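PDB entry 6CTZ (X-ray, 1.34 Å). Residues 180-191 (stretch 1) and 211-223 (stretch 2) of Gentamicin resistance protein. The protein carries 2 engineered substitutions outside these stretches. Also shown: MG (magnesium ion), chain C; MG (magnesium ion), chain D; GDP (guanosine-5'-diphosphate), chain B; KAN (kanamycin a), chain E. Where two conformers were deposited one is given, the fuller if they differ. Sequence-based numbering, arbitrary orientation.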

# COMPACT_ATOMS: atom_id res chain seq x y z
N VAL A 180 -4.91 -0.08 24.15
CA VAL A 180 -5.94 -0.60 23.25
C VAL A 180 -5.55 -0.39 21.80
O VAL A 180 -5.96 -1.16 20.92
CB VAL A 180 -7.32 0.00 23.60
CG1 VAL A 180 -7.39 1.48 23.24
CG2 VAL A 180 -8.44 -0.78 22.92
N TYR A 181 -4.72 0.61 21.51
CA TYR A 181 -4.22 0.86 20.16
C TYR A 181 -2.83 0.30 19.93
O TYR A 181 -2.55 -0.18 18.83
CB TYR A 181 -4.18 2.36 19.85
CG TYR A 181 -5.50 3.07 20.02
CD1 TYR A 181 -6.69 2.47 19.64
CD2 TYR A 181 -5.55 4.33 20.59
CE1 TYR A 181 -7.91 3.12 19.81
CE2 TYR A 181 -6.75 4.99 20.76
CZ TYR A 181 -7.93 4.38 20.37
OH TYR A 181 -9.13 5.02 20.54
N THR A 182 -1.94 0.35 20.92
CA THR A 182 -0.53 0.06 20.68
C THR A 182 -0.19 -1.42 20.79
O THR A 182 0.83 -1.84 20.23
CB THR A 182 0.37 0.86 21.62
OG1 THR A 182 0.10 0.49 22.98
CG2 THR A 182 0.15 2.36 21.45
N ARG A 183 -1.00 -2.21 21.48
CA ARG A 183 -0.73 -3.64 21.62
C ARG A 183 -1.48 -4.41 20.54
O ARG A 183 -2.67 -4.17 20.31
CB ARG A 183 -1.12 -4.13 23.02
CG ARG A 183 -0.33 -3.47 24.14
CD ARG A 183 -0.59 -4.13 25.49
NE ARG A 183 -0.23 -5.55 25.47
CZ ARG A 183 0.96 -6.02 25.86
NH1 ARG A 183 1.90 -5.20 26.29
NH2 ARG A 183 1.19 -7.33 25.80
N TYR A 184 -0.79 -5.33 19.88
CA TYR A 184 -1.41 -6.11 18.82
C TYR A 184 -0.65 -7.43 18.67
O TYR A 184 0.48 -7.57 19.14
CB TYR A 184 -1.45 -5.34 17.49
CG TYR A 184 -0.08 -4.94 16.96
CD1 TYR A 184 0.65 -5.79 16.15
CD2 TYR A 184 0.48 -3.70 17.29
CE1 TYR A 184 1.90 -5.43 15.66
CE2 TYR A 184 1.72 -3.33 16.81
CZ TYR A 184 2.43 -4.19 16.00
OH TYR A 184 3.67 -3.84 15.51
N THR A 185 -1.30 -8.39 18.02
CA THR A 185 -0.61 -9.59 17.57
C THR A 185 -0.13 -9.37 16.15
O THR A 185 -0.95 -9.10 15.27
CB THR A 185 -1.52 -10.81 17.63
OG1 THR A 185 -1.98 -11.00 18.97
CG2 THR A 185 -0.77 -12.07 17.19
N PRO A 186 1.17 -9.42 15.88
CA PRO A 186 1.66 -9.12 14.53
C PRO A 186 1.23 -10.17 13.52
O PRO A 186 1.05 -11.36 13.83
CB PRO A 186 3.19 -9.12 14.70
CG PRO A 186 3.43 -8.95 16.17
CD PRO A 186 2.27 -9.61 16.85
N ARG A 187 1.03 -9.72 12.28
CA ARG A 187 0.64 -10.58 11.18
C ARG A 187 1.33 -10.07 9.92
O ARG A 187 1.77 -8.92 9.86
CB ARG A 187 -0.86 -10.47 10.89
CG ARG A 187 -1.77 -10.69 12.07
CD ARG A 187 -1.84 -12.14 12.44
NE ARG A 187 -2.75 -12.32 13.56
CZ ARG A 187 -2.89 -13.46 14.24
NH1 ARG A 187 -2.18 -14.52 13.90
NH2 ARG A 187 -3.74 -13.52 15.27
N LEU A 188 1.40 -10.93 8.90
CA LEU A 188 1.74 -10.43 7.57
C LEU A 188 0.67 -9.45 7.11
O LEU A 188 -0.52 -9.77 7.14
CB LEU A 188 1.81 -11.58 6.57
CG LEU A 188 2.10 -11.15 5.12
CD1 LEU A 188 3.46 -10.49 4.99
CD2 LEU A 188 1.97 -12.34 4.18
N ILE A 189 1.10 -8.25 6.70
CA ILE A 189 0.20 -7.26 6.09
C ILE A 189 0.71 -6.91 4.70
O ILE A 189 1.91 -7.02 4.40
CB ILE A 189 0.04 -5.98 6.94
CG1 ILE A 189 1.33 -5.17 7.03
CG2 ILE A 189 -0.46 -6.33 8.33
CD1 ILE A 189 1.12 -3.77 7.59
N HIS A 190 -0.22 -6.47 3.84
CA HIS A 190 0.17 -5.96 2.52
C HIS A 190 0.96 -4.66 2.67
O HIS A 190 1.99 -4.47 2.00
CB HIS A 190 -1.09 -5.76 1.68
CG HIS A 190 -0.84 -5.17 0.33
ND1 HIS A 190 -0.63 -3.83 0.13
CD2 HIS A 190 -0.81 -5.74 -0.90
CE1 HIS A 190 -0.47 -3.59 -1.17
NE2 HIS A 190 -0.58 -4.74 -1.81
N GLY A 191 0.51 -3.78 3.56
CA GLY A 191 1.25 -2.59 3.90
C GLY A 191 0.98 -1.36 3.05
O GLY A 191 1.39 -0.26 3.45
N GLY A 211 -7.52 -9.01 -8.74
CA GLY A 211 -6.09 -8.98 -8.49
C GLY A 211 -5.71 -7.90 -7.51
O GLY A 211 -6.44 -6.92 -7.30
N ILE A 212 -4.54 -8.10 -6.90
CA ILE A 212 -3.90 -7.12 -6.01
C ILE A 212 -2.44 -7.04 -6.42
O ILE A 212 -1.77 -8.07 -6.57
CB ILE A 212 -4.01 -7.54 -4.53
CG1 ILE A 212 -5.46 -7.65 -4.08
CG2 ILE A 212 -3.23 -6.55 -3.64
CD1 ILE A 212 -6.13 -6.31 -3.81
N ILE A 213 -1.92 -5.82 -6.58
CA ILE A 213 -0.53 -5.60 -6.95
C ILE A 213 0.25 -4.88 -5.84
O ILE A 213 -0.32 -4.51 -4.80
CB ILE A 213 -0.41 -4.87 -8.30
CG1 ILE A 213 -1.11 -3.50 -8.23
CG2 ILE A 213 -0.96 -5.75 -9.43
CD1 ILE A 213 -0.78 -2.60 -9.40
N ASP A 214 1.55 -4.69 -6.06
CA ASP A 214 2.45 -3.88 -5.24
C ASP A 214 2.54 -4.30 -3.78
O ASP A 214 1.98 -3.63 -2.90
CB ASP A 214 2.14 -2.39 -5.33
CG ASP A 214 3.25 -1.54 -4.73
OD1 ASP A 214 4.32 -2.10 -4.35
OD2 ASP A 214 3.06 -0.30 -4.63
N PHE A 215 3.27 -5.38 -3.52
CA PHE A 215 3.50 -5.87 -2.17
C PHE A 215 4.80 -5.34 -1.57
O PHE A 215 5.31 -5.92 -0.61
CB PHE A 215 3.49 -7.41 -2.16
CG PHE A 215 2.12 -8.02 -2.33
CD1 PHE A 215 1.45 -7.96 -3.56
CD2 PHE A 215 1.51 -8.68 -1.28
CE1 PHE A 215 0.19 -8.55 -3.71
CE2 PHE A 215 0.26 -9.26 -1.42
CZ PHE A 215 -0.40 -9.19 -2.65
N GLY A 216 5.32 -4.23 -2.09
CA GLY A 216 6.61 -3.73 -1.65
C GLY A 216 6.65 -3.28 -0.20
O GLY A 216 7.73 -3.25 0.40
N ASP A 217 5.50 -2.94 0.39
CA ASP A 217 5.43 -2.56 1.79
C ASP A 217 5.06 -3.72 2.70
O ASP A 217 4.76 -3.50 3.87
CB ASP A 217 4.46 -1.38 1.97
CG ASP A 217 5.03 -0.09 1.45
OD1 ASP A 217 6.13 0.32 1.90
OD2 ASP A 217 4.39 0.54 0.59
N ALA A 218 5.09 -4.95 2.20
CA ALA A 218 4.73 -6.09 3.03
C ALA A 218 5.59 -6.13 4.29
O ALA A 218 6.81 -5.90 4.24
CB ALA A 218 4.86 -7.40 2.26
N ALA A 219 4.96 -6.41 5.42
CA ALA A 219 5.64 -6.34 6.70
C ALA A 219 4.94 -7.28 7.67
O ALA A 219 3.79 -7.67 7.46
CB ALA A 219 5.63 -4.91 7.26
N ILE A 220 5.65 -7.66 8.73
CA ILE A 220 5.02 -8.29 9.88
C ILE A 220 4.70 -7.15 10.84
O ILE A 220 5.61 -6.54 11.41
CB ILE A 220 5.94 -9.33 10.54
CG1 ILE A 220 6.38 -10.39 9.52
CG2 ILE A 220 5.23 -9.95 11.75
CD1 ILE A 220 5.24 -11.04 8.78
N SER A 221 3.42 -6.81 10.96
CA SER A 221 3.06 -5.60 11.68
C SER A 221 1.61 -5.72 12.16
O SER A 221 1.05 -6.82 12.23
CB SER A 221 3.28 -4.37 10.79
OG SER A 221 3.24 -3.17 11.55
N ASP A 222 1.01 -4.59 12.49
CA ASP A 222 -0.33 -4.58 13.03
C ASP A 222 -1.33 -4.80 11.89
O ASP A 222 -1.38 -3.99 10.96
CB ASP A 222 -0.58 -3.22 13.67
CG ASP A 222 -1.90 -3.14 14.41
OD1 ASP A 222 -2.82 -3.96 14.16
OD2 ASP A 222 -2.02 -2.23 15.25
N PRO A 223 -2.13 -5.88 11.92
CA PRO A 223 -3.09 -6.10 10.83
C PRO A 223 -4.06 -4.96 10.64
O PRO A 223 -4.57 -4.76 9.53
CB PRO A 223 -3.78 -7.41 11.23
CG PRO A 223 -3.61 -7.48 12.74
CD PRO A 223 -2.24 -6.91 12.98
MG MG C . 2.07 1.17 -5.77
MG MG D . 5.16 -0.15 -3.77
PB GDP B . 5.17 1.49 -6.53
O1B GDP B . 5.74 0.43 -5.61
O2B GDP B . 3.88 2.07 -5.99
O3B GDP B . 6.20 2.53 -6.91
O3A GDP B . 4.84 0.71 -7.91
PA GDP B . 3.61 -0.30 -8.24
O1A GDP B . 4.03 -1.72 -8.03
O2A GDP B . 2.37 0.12 -7.47
O5' GDP B . 3.46 -0.07 -9.84
C5' GDP B . 3.25 1.25 -10.32
C4' GDP B . 1.94 1.30 -11.06
O4' GDP B . 2.05 0.50 -12.24
C3' GDP B . 0.75 0.71 -10.32
O3' GDP B . 0.19 1.62 -9.36
C2' GDP B . -0.19 0.46 -11.46
O2' GDP B . -0.78 1.69 -11.91
C1' GDP B . 0.75 -0.01 -12.55
N9 GDP B . 0.84 -1.48 -12.55
C8 GDP B . 1.81 -2.26 -12.02
N7 GDP B . 1.51 -3.57 -12.24
C5 GDP B . 0.35 -3.61 -12.93
C6 GDP B . -0.53 -4.66 -13.47
O6 GDP B . -0.24 -5.86 -13.35
N1 GDP B . -1.63 -4.25 -14.11
C2 GDP B . -1.97 -2.95 -14.26
N2 GDP B . -3.10 -2.63 -14.93
N3 GDP B . -1.22 -1.94 -13.78
C4 GDP B . -0.07 -2.23 -13.13
C1 KAN E . -1.62 10.46 -0.35
C2 KAN E . -2.23 11.41 0.68
C3 KAN E . -3.66 11.72 0.29
C4 KAN E . -3.63 12.35 -1.10
C5 KAN E . -2.97 11.42 -2.11
C6 KAN E . -2.85 12.07 -3.48
C7 KAN E . -1.25 5.21 -0.91
C8 KAN E . -0.10 6.21 -1.02
C9 KAN E . -0.51 7.54 -0.39
C10 KAN E . -1.79 8.10 -1.00
C11 KAN E . -2.91 7.06 -0.93
C12 KAN E . -2.50 5.75 -1.59
C13 KAN E . 2.30 6.09 -0.70
C14 KAN E . 3.32 4.96 -0.65
C15 KAN E . 3.36 4.40 0.78
C16 KAN E . 3.67 5.53 1.76
C17 KAN E . 2.68 6.66 1.57
C18 KAN E . 3.07 7.83 2.46
N1 KAN E . -2.17 11.14 -4.37
N2 KAN E . -4.13 7.55 -1.57
N3 KAN E . -0.85 3.93 -1.49
N4 KAN E . 4.34 3.34 0.93
O5 KAN E . -1.68 10.96 -1.69
O6 KAN E . -2.20 10.78 1.96
O7 KAN E . -4.26 12.63 1.22
O8 KAN E . -4.97 12.64 -1.51
O9 KAN E . -2.29 9.21 -0.24
O10 KAN E . 0.54 8.50 -0.60
O11 KAN E . 1.01 5.61 -0.34
O12 KAN E . 2.69 7.10 0.23
O13 KAN E . 2.94 3.98 -1.61
O14 KAN E . 3.58 5.09 3.12
O15 KAN E . 2.12 8.89 2.28
O HOH W 1 -0.76 -0.30 16.75
O HOH W 2 5.20 -6.12 14.48
O HOH W 3 2.79 -3.13 -0.31
O HOH W 4 4.13 -0.52 -1.91
O HOH W 5 0.99 2.61 -6.76
O HOH W 6 1.92 2.36 -4.04
O HOH W 7 7.08 -0.99 -3.30
O HOH W 8 5.57 1.71 -3.01

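The apolar part of the contact is built around a short antiparallel pairing of R187–I189 with A219–S221. The side chains of I189, A219 and S221 lie on one face of this ladder, together with that of R187. I189 is buried. Its CG1 lies 4.3 Å from A219 CB, and its CD1 lies 3.9 Å from S221 CB. Its CG2 packs 3.6 Å from P223 CA. The small side chains of A219 and S221 leave space that the longer isoleucine occupies.

The other face carries L188 and I220. L188 CB is 4.1 Å from I220 CD1, and L188 CD1 reaches to 4.4 Å from A218 CB. P186 extends this apolar patch, with its CB 3.7 Å from I220 CG2.

Y184 covers the end of the ladder. Its ring lies over the side chain of D222, whose CB sits 3.6 Å from the ring centroid and almost on the ring normal. Water 1 donates to both Y181 O (2.7 Å) and D222 OD2 (2.8 Å). Water 2 joins Y184 OH (2.9 Å) to I220 O (3.1 Å).

Backbone hydrogen bonds fix the register. R187 N donates to S221 O, and S221 N donates to R187 O, both at 2.9 Å. I189 N donates to A219 O at 2.9 Å. The return bond, from A219 N to I189 O, is longer at 3.3 Å. CA-H...O contacts lie between these bonds, among them L188 CA to A219 O at 3.4 Å.

H190 has the largest area covered by the other stretch. Its CA-to-CB bond points away, but the t rotamer at chi1 brings the ring back. H190 NE2 donates to I213 O at 3.0 Å, a carbonyl near the plane of the ring. The ring edge also meets the face of F215, with centroids 4.6 Å apart and planes at 58°. An imidazole serves both roles, as donor and as aromatic partner.

F215 to A218 form a type I turn, closed by A218 N to F215 O at 3.0 Å. Beside D217, G191 has positive phi. A CB there would lie 2.1 Å from D217 O, so glycine fits.

At the polar edge, water 3 links the stretches, lying 2.8 Å from both H190 O and D217 N. D214 binds both magnesium ions, its OD2 2.1 Å from MG of chain C. D217 OD2 accepts a hydrogen bond from kanamycin N4 at 2.8 Å.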